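Local coordinates for protein PKS (Streptomyces albus, PDB 4OQJ) that probably catalyses decarboxylative chain elongation as a ketosynthase domain in the polyketide synthase assembly line that makes the antibiotic oxazolomycin, at residues Ala203-Leu208 with Val264-Leu268; Ser21-Gly27 with Thr277-Lys283; Gln130-Tyr135 with Asp211-Ala217. One frame throughout, in Å; residues are numbered along the deposited sequence.

Interaction 1: Ala203-Leu208 with Val264-Leu268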
loop_
_atom_site.group_PDB
_atom_site.type_symbol
_atom_site.label_atom_id
_atom_site.label_comp_id
_atom_site.label_asym_id
_atom_site.label_seq_id
_atom_site.Cartn_x
_atom_site.Cartn_y
_atom_site.Cartn_z
ATOM N N ALA A 203 -0.067 -5.411 -5.661
ATOM C CA ALA A 203 0.961 -6.071 -6.472
ATOM C C ALA A 203 0.522 -6.158 -7.939
ATOM O O ALA A 203 1.295 -5.843 -8.853
ATOM C CB ALA A 203 1.257 -7.438 -5.933
ATOM N N CYS A 204 -0.722 -6.572 -8.171
ATOM C CA CYS A 204 -1.242 -6.624 -9.532
ATOM C C CYS A 204 -1.292 -5.231 -10.166
ATOM O O CYS A 204 -0.923 -5.067 -11.326
ATOM C CB CYS A 204 -2.628 -7.263 -9.546
ATOM S SG CYS A 204 -2.640 -9.027 -9.110
ATOM N N LEU A 205 -1.742 -4.225 -9.420
ATOM C CA LEU A 205 -1.757 -2.845 -9.953
ATOM C C LEU A 205 -0.342 -2.394 -10.339
ATOM O O LEU A 205 -0.116 -1.814 -11.410
ATOM C CB LEU A 205 -2.326 -1.874 -8.922
ATOM C CG LEU A 205 -3.639 -1.186 -9.271
ATOM C CD1 LEU A 205 -4.730 -2.206 -9.604
ATOM C CD2 LEU A 205 -4.059 -0.306 -8.112
ATOM N N SER A 206 0.615 -2.675 -9.461
ATOM C CA SER A 206 2.016 -2.354 -9.745
ATOM C C SER A 206 2.512 -3.024 -11.012
ATOM O O SER A 206 3.148 -2.379 -11.851
ATOM C CB SER A 206 2.915 -2.780 -8.589
ATOM O OG SER A 206 3.279 -1.675 -7.807
ATOM N N LEU A 207 2.234 -4.321 -11.135
ATOM C CA LEU A 207 2.644 -5.109 -12.296
ATOM C C LEU A 207 2.050 -4.573 -13.571
ATOM O O LEU A 207 2.724 -4.491 -14.593
ATOM C CB LEU A 207 2.231 -6.575 -12.155
ATOM C CG LEU A 207 3.114 -7.459 -11.279
ATOM C CD1 LEU A 207 2.428 -8.789 -11.034
ATOM C CD2 LEU A 207 4.453 -7.698 -11.941
ATOM N N LEU A 208 0.779 -4.218 -13.520
ATOM C CA LEU A 208 0.104 -3.783 -14.723
ATOM C C LEU A 208 0.529 -2.352 -15.097
ATOM O O LEU A 208 0.493 -1.986 -16.265
ATOM C CB LEU A 208 -1.405 -3.902 -14.537
ATOM C CG LEU A 208 -1.908 -5.351 -14.393
ATOM C CD1 LEU A 208 -3.405 -5.390 -14.175
ATOM C CD2 LEU A 208 -1.522 -6.214 -15.599
ATOM N N VAL A 264 4.039 -15.329 -5.673
ATOM C CA VAL A 264 4.883 -14.622 -6.635
ATOM C C VAL A 264 4.064 -14.430 -7.910
ATOM O O VAL A 264 3.541 -15.401 -8.459
ATOM C CB VAL A 264 6.166 -15.412 -6.934
ATOM C CG1 VAL A 264 7.057 -14.688 -7.953
ATOM C CG2 VAL A 264 6.930 -15.694 -5.655
ATOM N N LEU A 265 3.943 -13.182 -8.357
ATOM C CA LEU A 265 3.048 -12.797 -9.439
ATOM C C LEU A 265 3.842 -12.231 -10.611
ATOM O O LEU A 265 4.873 -11.589 -10.413
ATOM C CB LEU A 265 2.036 -11.760 -8.941
ATOM C CG LEU A 265 1.256 -12.195 -7.691
ATOM C CD1 LEU A 265 0.366 -11.076 -7.179
ATOM C CD2 LEU A 265 0.426 -13.436 -7.975
ATOM N N LYS A 266 3.340 -12.474 -11.821
ATOM C CA LYS A 266 3.964 -12.039 -13.065
ATOM C C LYS A 266 2.883 -11.969 -14.132
ATOM O O LYS A 266 1.945 -12.760 -14.096
ATOM C CB LYS A 266 5.059 -13.027 -13.484
ATOM C CG LYS A 266 5.821 -12.636 -14.753
ATOM C CD LYS A 266 6.728 -13.779 -15.231
ATOM C CE LYS A 266 8.180 -13.399 -15.239
ATOM N NZ LYS A 266 9.076 -14.459 -15.812
ATOM N N ARG A 267 2.989 -11.047 -15.080
ATOM C CA ARG A 267 2.008 -11.016 -16.160
ATOM C C ARG A 267 1.943 -12.387 -16.778
ATOM O O ARG A 267 2.973 -13.021 -16.966
ATOM C CB ARG A 267 2.366 -10.020 -17.244
ATOM C CG ARG A 267 2.297 -8.581 -16.859
ATOM C CD ARG A 267 2.496 -7.770 -18.110
ATOM N NE ARG A 267 2.612 -6.346 -17.841
ATOM C CZ ARG A 267 1.716 -5.433 -18.202
ATOM N NH1 ARG A 267 0.601 -5.773 -18.859
ATOM N NH2 ARG A 267 1.943 -4.161 -17.904
ATOM N N LEU A 268 0.746 -12.849 -17.093
ATOM C CA LEU A 268 0.602 -14.196 -17.644
ATOM C C LEU A 268 1.351 -14.344 -18.953
ATOM O O LEU A 268 2.012 -15.361 -19.173
ATOM C CB LEU A 268 -0.868 -14.547 -17.858
ATOM C CG LEU A 268 -1.115 -15.899 -18.525
ATOM C CD1 LEU A 268 -0.486 -17.026 -17.725
ATOM C CD2 LEU A 268 -2.628 -16.143 -18.711
HETATM O O HOH W 1 4.988 -6.134 -16.002
#
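Leu207 and Leu265 both set CG anti to their own carbonyl carbon (chi1 -80° and -54°), and the two side chains then meet at about a right angle. They join a central helix of the thiolase fold, 195-209, to strand 259-267 of the mixed sheet it lies on. The axes of the two short segments pass 8.7 Å apart at a crossing angle of -32°, a helix running roughly along its strand. In the apolar part, Leu207 CD1 rests 3.7 Å from Leu265 CB. The Leu265 branch reaches back along the helix, where its CD1 lies 3.9 Å from Ala203 CB and 4.1 Å from Cys204 SG. Ala203 and Leu207, one helical turn apart, and the flanking Cys204 SG thus gather about Leu265. Strand 23-31 continues this apolar layer, since Ile23 and Val25 also touch Leu265.

Lys266 points to the other side of the sheet, where its NZ forms salt bridges with Asp274 and Asp276. At the end of strand 259-267, Arg267 takes the N-cap position of helix 268-274. Its side chain is extended from CG to NE, which carries the guanidinium back to the C-terminal part of 203-208. Leu208 CD2 lies over one guanidinium face, offset toward the rim and 3.9 Å from Arg267 NH1. Arg267 NH2 comes 3.1 Å from Leu208 O, bringing positive charge near helix carbonyls. At the guanidinium edge, in its plane, a water accepts from Arg267 NE at 3.0 Å, and the same water oxygen lies 3.1 Å from Leu207 O.

Interaction 2: Ser21-Gly27 with Thr277-Lys283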
loop_
_atom_site.group_PDB
_atom_site.type_symbol
_atom_site.label_atom_id
_atom_site.label_comp_id
_atom_site.label_asym_id
_atom_site.label_seq_id
_atom_site.Cartn_x
_atom_site.Cartn_y
_atom_site.Cartn_z
ATOM N N SER A 21 -4.125 -8.176 -19.134
ATOM C CA SER A 21 -4.167 -7.909 -17.700
ATOM C C SER A 21 -4.138 -9.163 -16.825
ATOM O O SER A 21 -4.085 -9.051 -15.605
ATOM C CB SER A 21 -5.422 -7.099 -17.373
ATOM O OG SER A 21 -6.588 -7.846 -17.677
ATOM N N ASP A 22 -4.178 -10.352 -17.424
ATOM C CA ASP A 22 -4.151 -11.577 -16.628
ATOM C C ASP A 22 -2.798 -11.706 -15.940
ATOM O O ASP A 22 -1.758 -11.482 -16.561
ATOM C CB ASP A 22 -4.421 -12.813 -17.492
ATOM C CG ASP A 22 -5.889 -12.959 -17.883
ATOM O OD1 ASP A 22 -6.755 -12.246 -17.329
ATOM O OD2 ASP A 22 -6.175 -13.808 -18.753
ATOM N N ILE A 23 -2.820 -12.070 -14.660
ATOM C CA ILE A 23 -1.606 -12.237 -13.863
ATOM C C ILE A 23 -1.392 -13.699 -13.490
ATOM O O ILE A 23 -2.251 -14.315 -12.869
ATOM C CB ILE A 23 -1.656 -11.420 -12.547
ATOM C CG1 ILE A 23 -1.869 -9.921 -12.802
ATOM C CG2 ILE A 23 -0.396 -11.637 -11.729
ATOM C CD1 ILE A 23 -0.802 -9.248 -13.594
ATOM N N ALA A 24 -0.235 -14.252 -13.840
ATOM C CA ALA A 24 0.108 -15.605 -13.421
ATOM C C ALA A 24 0.614 -15.656 -11.984
ATOM O O ALA A 24 1.371 -14.787 -11.550
ATOM C CB ALA A 24 1.156 -16.190 -14.342
ATOM N N VAL A 25 0.186 -16.676 -11.247
ATOM C CA VAL A 25 0.841 -17.052 -10.004
ATOM C C VAL A 25 1.927 -18.054 -10.352
ATOM O O VAL A 25 1.610 -19.176 -10.748
ATOM C CB VAL A 25 -0.137 -17.669 -9.011
ATOM C CG1 VAL A 25 0.572 -18.038 -7.726
ATOM C CG2 VAL A 25 -1.286 -16.697 -8.738
ATOM N N ILE A 26 3.196 -17.664 -10.235
ATOM C CA ILE A 26 4.277 -18.527 -10.704
ATOM C C ILE A 26 5.024 -19.194 -9.576
ATOM O O ILE A 26 5.903 -20.012 -9.818
ATOM C CB ILE A 26 5.280 -17.772 -11.568
ATOM C CG1 ILE A 26 5.944 -16.629 -10.789
ATOM C CG2 ILE A 26 4.598 -17.264 -12.843
ATOM C CD1 ILE A 26 7.120 -16.024 -11.545
ATOM N N GLY A 27 4.675 -18.861 -8.344
ATOM C CA GLY A 27 5.260 -19.515 -7.192
ATOM C C GLY A 27 4.454 -19.157 -5.960
ATOM O O GLY A 27 3.656 -18.226 -5.999
ATOM N N THR A 277 6.343 -22.091 -14.480
ATOM C CA THR A 277 5.169 -22.843 -14.054
ATOM C C THR A 277 4.057 -21.873 -13.640
ATOM O O THR A 277 4.273 -20.998 -12.801
ATOM C CB THR A 277 5.503 -23.774 -12.897
ATOM O OG1 THR A 277 6.398 -24.796 -13.364
ATOM C CG2 THR A 277 4.244 -24.445 -12.352
ATOM N N VAL A 278 2.884 -22.002 -14.250
ATOM C CA VAL A 278 1.715 -21.198 -13.858
ATOM C C VAL A 278 0.821 -22.053 -12.956
ATOM O O VAL A 278 0.317 -23.095 -13.370
ATOM C CB VAL A 278 0.939 -20.697 -15.095
ATOM C CG1 VAL A 278 -0.254 -19.837 -14.694
ATOM C CG2 VAL A 278 1.869 -19.904 -16.015
ATOM N N HIS A 279 0.679 -21.644 -11.706
ATOM C CA HIS A 279 -0.122 -22.389 -10.734
ATOM C C HIS A 279 -1.609 -22.030 -10.853
ATOM O O HIS A 279 -2.492 -22.853 -10.603
ATOM C CB HIS A 279 0.380 -22.110 -9.318
ATOM C CG HIS A 279 1.739 -22.668 -9.042
ATOM N ND1 HIS A 279 2.889 -22.101 -9.540
ATOM C CD2 HIS A 279 2.125 -23.766 -8.350
ATOM C CE1 HIS A 279 3.934 -22.816 -9.151
ATOM N NE2 HIS A 279 3.497 -23.822 -8.421
ATOM N N ALA A 280 -1.866 -20.793 -11.246
ATOM C CA ALA A 280 -3.232 -20.307 -11.437
ATOM C C ALA A 280 -3.145 -18.928 -12.074
ATOM O O ALA A 280 -2.053 -18.352 -12.131
ATOM C CB ALA A 280 -3.974 -20.253 -10.109
ATOM N N VAL A 281 -4.278 -18.389 -12.528
ATOM C CA VAL A 281 -4.322 -17.066 -13.152
ATOM C C VAL A 281 -5.286 -16.149 -12.386
ATOM O O VAL A 281 -6.426 -16.494 -12.147
ATOM C CB VAL A 281 -4.755 -17.146 -14.625
ATOM C CG1 VAL A 281 -4.781 -15.767 -15.266
ATOM C CG2 VAL A 281 -3.838 -18.088 -15.402
ATOM N N ILE A 282 -4.790 -14.993 -11.975
ATOM C CA ILE A 282 -5.618 -13.950 -11.383
ATOM C C ILE A 282 -6.182 -13.117 -12.525
ATOM O O ILE A 282 -5.434 -12.522 -13.313
ATOM C CB ILE A 282 -4.812 -13.100 -10.404
ATOM C CG1 ILE A 282 -4.380 -13.971 -9.220
ATOM C CG2 ILE A 282 -5.632 -11.904 -9.911
ATOM C CD1 ILE A 282 -3.384 -13.312 -8.308
ATOM N N LYS A 283 -7.504 -13.145 -12.646
ATOM C CA LYS A 283 -8.218 -12.492 -13.734
ATOM C C LYS A 283 -8.546 -11.061 -13.372
ATOM O O LYS A 283 -8.669 -10.194 -14.243
ATOM C CB LYS A 283 -9.510 -13.249 -14.052
ATOM C CG LYS A 283 -9.329 -14.738 -14.328
ATOM C CD LYS A 283 -8.771 -14.994 -15.712
ATOM C CE LYS A 283 -9.788 -14.693 -16.815
ATOM N NZ LYS A 283 -9.164 -14.826 -18.162
HETATM O O HOH W 2 -5.479 -9.469 -13.636
HETATM O O HOH W 3 7.656 -20.946 -11.886
#
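Val25 O is gripped twice by one residue, His279. The backbone His279 N donates to Val25 O at 2.8 Å, nearly along the C=O axis, while His279 ND1 makes a weak, bent bond to Val25 O at 3.4 Å (143° at the hydrogen). That oxygen lies in the plane of the imidazole, at its edge, and the weak second bond probably helps to set the turn of the ring. CG of His279 stands anti to its carbonyl carbon (chi1 -68°), which brings the edge of the ring to Val25 O.

Antiparallel pairing follows from there. Val25 N donates to Ala280 O, and Ile23 with Ile282 forms a hydrogen-bonded pair. Ile23 N donates to Ile282 O at 3.0 Å. In return, Ile282 N donates to Ile23 O at 2.8 Å. Ala24 faces Val281 as a non-hydrogen-bonded pair. Ala280 N, buried here, has no partner in the model, probably at some local cost.

The two sheet faces differ. On one, Val25 CG2 meets Ile282 CD1 at 4.0 Å beside the Ile23 side chain, and helices 195-209 and 376-390 cover this layer through Cys204, Val200 and Ile385. On the other, Ala24 CB packs against Val278 CG1 at 3.9 Å. At the far end Lys283, bent at both chi2 and chi3, folds its NZ onto Asp22 OD2 in a salt bridge of 3.2 Å. The ammonium arrives on the syn side, 27° out of the carboxylate plane.

Strands 23-31 and 280-289 lie next to each other where the two halves of the sheet meet, and their antiparallel pairing joins the halves, as in the duplicated thiolase fold.

Interaction 3: Gln130-Tyr135 with Asp211-Ala217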
loop_
_atom_site.group_PDB
_atom_site.type_symbol
_atom_site.label_atom_id
_atom_site.label_comp_id
_atom_site.label_asym_id
_atom_site.label_seq_id
_atom_site.Cartn_x
_atom_site.Cartn_y
_atom_site.Cartn_z
ATOM N N GLN A 130 15.421 -9.065 -13.757
ATOM C CA GLN A 130 14.030 -8.905 -13.337
ATOM C C GLN A 130 13.937 -7.836 -12.254
ATOM O O GLN A 130 14.832 -7.699 -11.428
ATOM C CB GLN A 130 13.448 -10.243 -12.848
ATOM C CG GLN A 130 14.020 -10.753 -11.529
ATOM C CD GLN A 130 15.467 -11.199 -11.644
ATOM O OE1 GLN A 130 15.774 -12.150 -12.366
ATOM N NE2 GLN A 130 16.367 -10.505 -10.943
ATOM N N ARG A 131 12.860 -7.062 -12.279
ATOM C CA ARG A 131 12.600 -6.083 -11.240
ATOM C C ARG A 131 11.430 -6.582 -10.394
ATOM O O ARG A 131 10.307 -6.684 -10.877
ATOM C CB ARG A 131 12.313 -4.712 -11.843
ATOM C CG ARG A 131 11.958 -3.669 -10.816
ATOM C CD ARG A 131 12.247 -2.265 -11.308
ATOM N NE ARG A 131 13.488 -1.758 -10.732
ATOM C CZ ARG A 131 13.730 -0.480 -10.454
ATOM N NH1 ARG A 131 12.818 0.453 -10.708
ATOM N NH2 ARG A 131 14.895 -0.133 -9.919
ATOM N N ILE A 132 11.724 -6.929 -9.146
ATOM C CA ILE A 132 10.777 -7.614 -8.277
ATOM C C ILE A 132 10.330 -6.709 -7.128
ATOM O O ILE A 132 11.160 -6.280 -6.314
ATOM C CB ILE A 132 11.393 -8.890 -7.670
ATOM C CG1 ILE A 132 12.033 -9.752 -8.763
ATOM C CG2 ILE A 132 10.333 -9.642 -6.880
ATOM C CD1 ILE A 132 12.630 -11.053 -8.266
ATOM N N GLY A 133 9.029 -6.434 -7.072
ATOM C CA GLY A 133 8.419 -5.675 -5.998
ATOM C C GLY A 133 7.915 -6.577 -4.888
ATOM O O GLY A 133 7.855 -7.802 -5.044
ATOM N N VAL A 134 7.556 -5.981 -3.759
ATOM C CA VAL A 134 6.972 -6.733 -2.665
ATOM C C VAL A 134 5.981 -5.895 -1.868
ATOM O O VAL A 134 6.291 -4.772 -1.413
ATOM C CB VAL A 134 8.069 -7.316 -1.707
ATOM C CG1 VAL A 134 9.025 -6.250 -1.226
ATOM C CG2 VAL A 134 7.421 -8.055 -0.530
ATOM N N TYR A 135 4.782 -6.450 -1.708
ATOM C CA TYR A 135 3.720 -5.870 -0.897
ATOM C C TYR A 135 3.350 -6.853 0.208
ATOM O O TYR A 135 2.938 -7.976 -0.055
ATOM C CB TYR A 135 2.502 -5.539 -1.767
ATOM C CG TYR A 135 2.789 -4.444 -2.762
ATOM C CD1 TYR A 135 3.367 -4.712 -4.002
ATOM C CD2 TYR A 135 2.525 -3.121 -2.438
ATOM C CE1 TYR A 135 3.646 -3.667 -4.901
ATOM C CE2 TYR A 135 2.792 -2.100 -3.314
ATOM C CZ TYR A 135 3.351 -2.365 -4.534
ATOM O OH TYR A 135 3.604 -1.285 -5.367
ATOM N N ASP A 211 5.584 -0.793 -12.563
ATOM C CA ASP A 211 6.525 -0.570 -11.469
ATOM C C ASP A 211 7.570 -1.697 -11.431
ATOM O O ASP A 211 8.668 -1.508 -10.907
ATOM C CB ASP A 211 5.828 -0.527 -10.096
ATOM C CG ASP A 211 5.035 0.753 -9.841
ATOM O OD1 ASP A 211 5.220 1.734 -10.591
ATOM O OD2 ASP A 211 4.229 0.765 -8.852
ATOM N N CYS A 212 7.195 -2.873 -11.934
ATOM C CA CYS A 212 8.010 -4.082 -11.797
ATOM C C CYS A 212 7.575 -5.179 -12.769
ATOM O O CYS A 212 6.520 -5.083 -13.386
ATOM C CB CYS A 212 7.948 -4.616 -10.358
ATOM S SG CYS A 212 6.306 -4.841 -9.715
ATOM N N THR A 213 8.390 -6.224 -12.895
ATOM C CA THR A 213 8.089 -7.328 -13.820
ATOM C C THR A 213 7.633 -8.574 -13.058
ATOM O O THR A 213 6.971 -9.444 -13.621
ATOM C CB THR A 213 9.302 -7.653 -14.717
ATOM O OG1 THR A 213 10.388 -8.159 -13.932
ATOM C CG2 THR A 213 9.763 -6.391 -15.455
HETATM N N MSE A 214 7.967 -8.639 -11.775
HETATM C CA MSE A 214 7.441 -9.657 -10.872
HETATM C C MSE A 214 7.139 -9.007 -9.544
HETATM O O MSE A 214 7.691 -7.957 -9.233
HETATM C CB MSE A 214 8.439 -10.802 -10.659
HETATM C CG MSE A 214 8.588 -11.773 -11.805
HETATM SE SE MSE A 214 10.204 -12.882 -11.577
HETATM C CE MSE A 214 10.018 -13.366 -9.740
ATOM N N ALA A 215 6.278 -9.628 -8.744
ATOM C CA ALA A 215 5.964 -9.075 -7.430
ATOM C C ALA A 215 5.617 -10.169 -6.439
ATOM O O ALA A 215 4.929 -11.128 -6.789
ATOM C CB ALA A 215 4.811 -8.080 -7.543
ATOM N N LEU A 216 6.115 -10.036 -5.213
ATOM C CA LEU A 216 5.616 -10.838 -4.101
ATOM C C LEU A 216 4.477 -10.130 -3.397
ATOM O O LEU A 216 4.483 -8.903 -3.253
ATOM C CB LEU A 216 6.710 -11.136 -3.080
ATOM C CG LEU A 216 7.541 -12.375 -3.374
ATOM C CD1 LEU A 216 8.637 -12.035 -4.355
ATOM C CD2 LEU A 216 8.101 -12.948 -2.109
ATOM N N ALA A 217 3.512 -10.914 -2.942
ATOM C CA ALA A 217 2.445 -10.418 -2.089
ATOM C C ALA A 217 2.238 -11.433 -0.989
ATOM O O ALA A 217 2.184 -12.634 -1.251
ATOM C CB ALA A 217 1.158 -10.197 -2.879
#
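Two parallel strands of the thiolase fold's N-terminal half, 132-138 and 214-221, are paired here; strand 214-221 follows helix 195-209, which comes in turn from strand 186-190 on the far side of 132-138. Ile132 with Met214, Gly133 with Ala215, Val134 with Leu216 and Tyr135 with Ala217 set the register, the segment axes lying 20° from parallel.

At the entry to the pair, Arg131 O accepts from two successive amides, Thr213 N at 2.8 Å, in the carbonyl plane, and Met214 N at 3.2 Å, tilted 30° from it. Thr213 OG1, placed between its backbone N and carbonyl carbon by chi1 of 65°, accepts from Arg131 N at 3.2 Å. Arg131 is therefore held through both its N and O. Regular parallel bonding takes over with Gly133 N to Met214 O, Leu216 N to Gly133 O and Tyr135 N to Leu216 O. The Cys212 side chain turns toward the glycine, its CB 3.9 Å from Gly133 N.

On the Ile132 and Val134 face, Ile132 lies side by side with Met214, a selenomethionine in this crystal, and its CD1 reaches Met214 CE at 3.8 Å. Ile132 CG2 touches Leu216 CD1 at 3.9 Å, and helix 105-121 covers this layer through Leu118.

On the other face the Tyr135 ring and the Asp211 carboxylate are nearly coplanar, and Ser206 OG hydrogen-bonds to both Tyr135 OH and Asp211 OD2. Asp211 OD2 is also hydrogen-bonded to His201 of the second subunit, and Arg131 NH1 forms a salt bridge with Glu311 of that subunit. The polar side chains that precede the two strands thus reach across to the second subunit, while the strands themselves are joined by backbone bonds and apolar packing.

How the interactions relate
All three contacts are largely buried and share one mixed sheet, but only interaction 1 joins a helix to it. Interaction 2 joins the two halves of the fold edge to edge, interaction 3 pairs strands within the N-terminal half, and interaction 1 packs a helix onto the strand between them. Strand 259-267 links the set: Lys266 O pairs with Ala24 N of interaction 2, and Leu265 N with Ala215 O of interaction 3. Helix 195-209 of interaction 1 also leads along the chain into strand 214-221 of interaction 3. Backbone bonds dominate the strand pairs, whereas side-chain packing dominates interaction 1. Arg131 and Asp211 of interaction 3 reach the second subunit, while the salt bridge of interaction 2 stays within the chain.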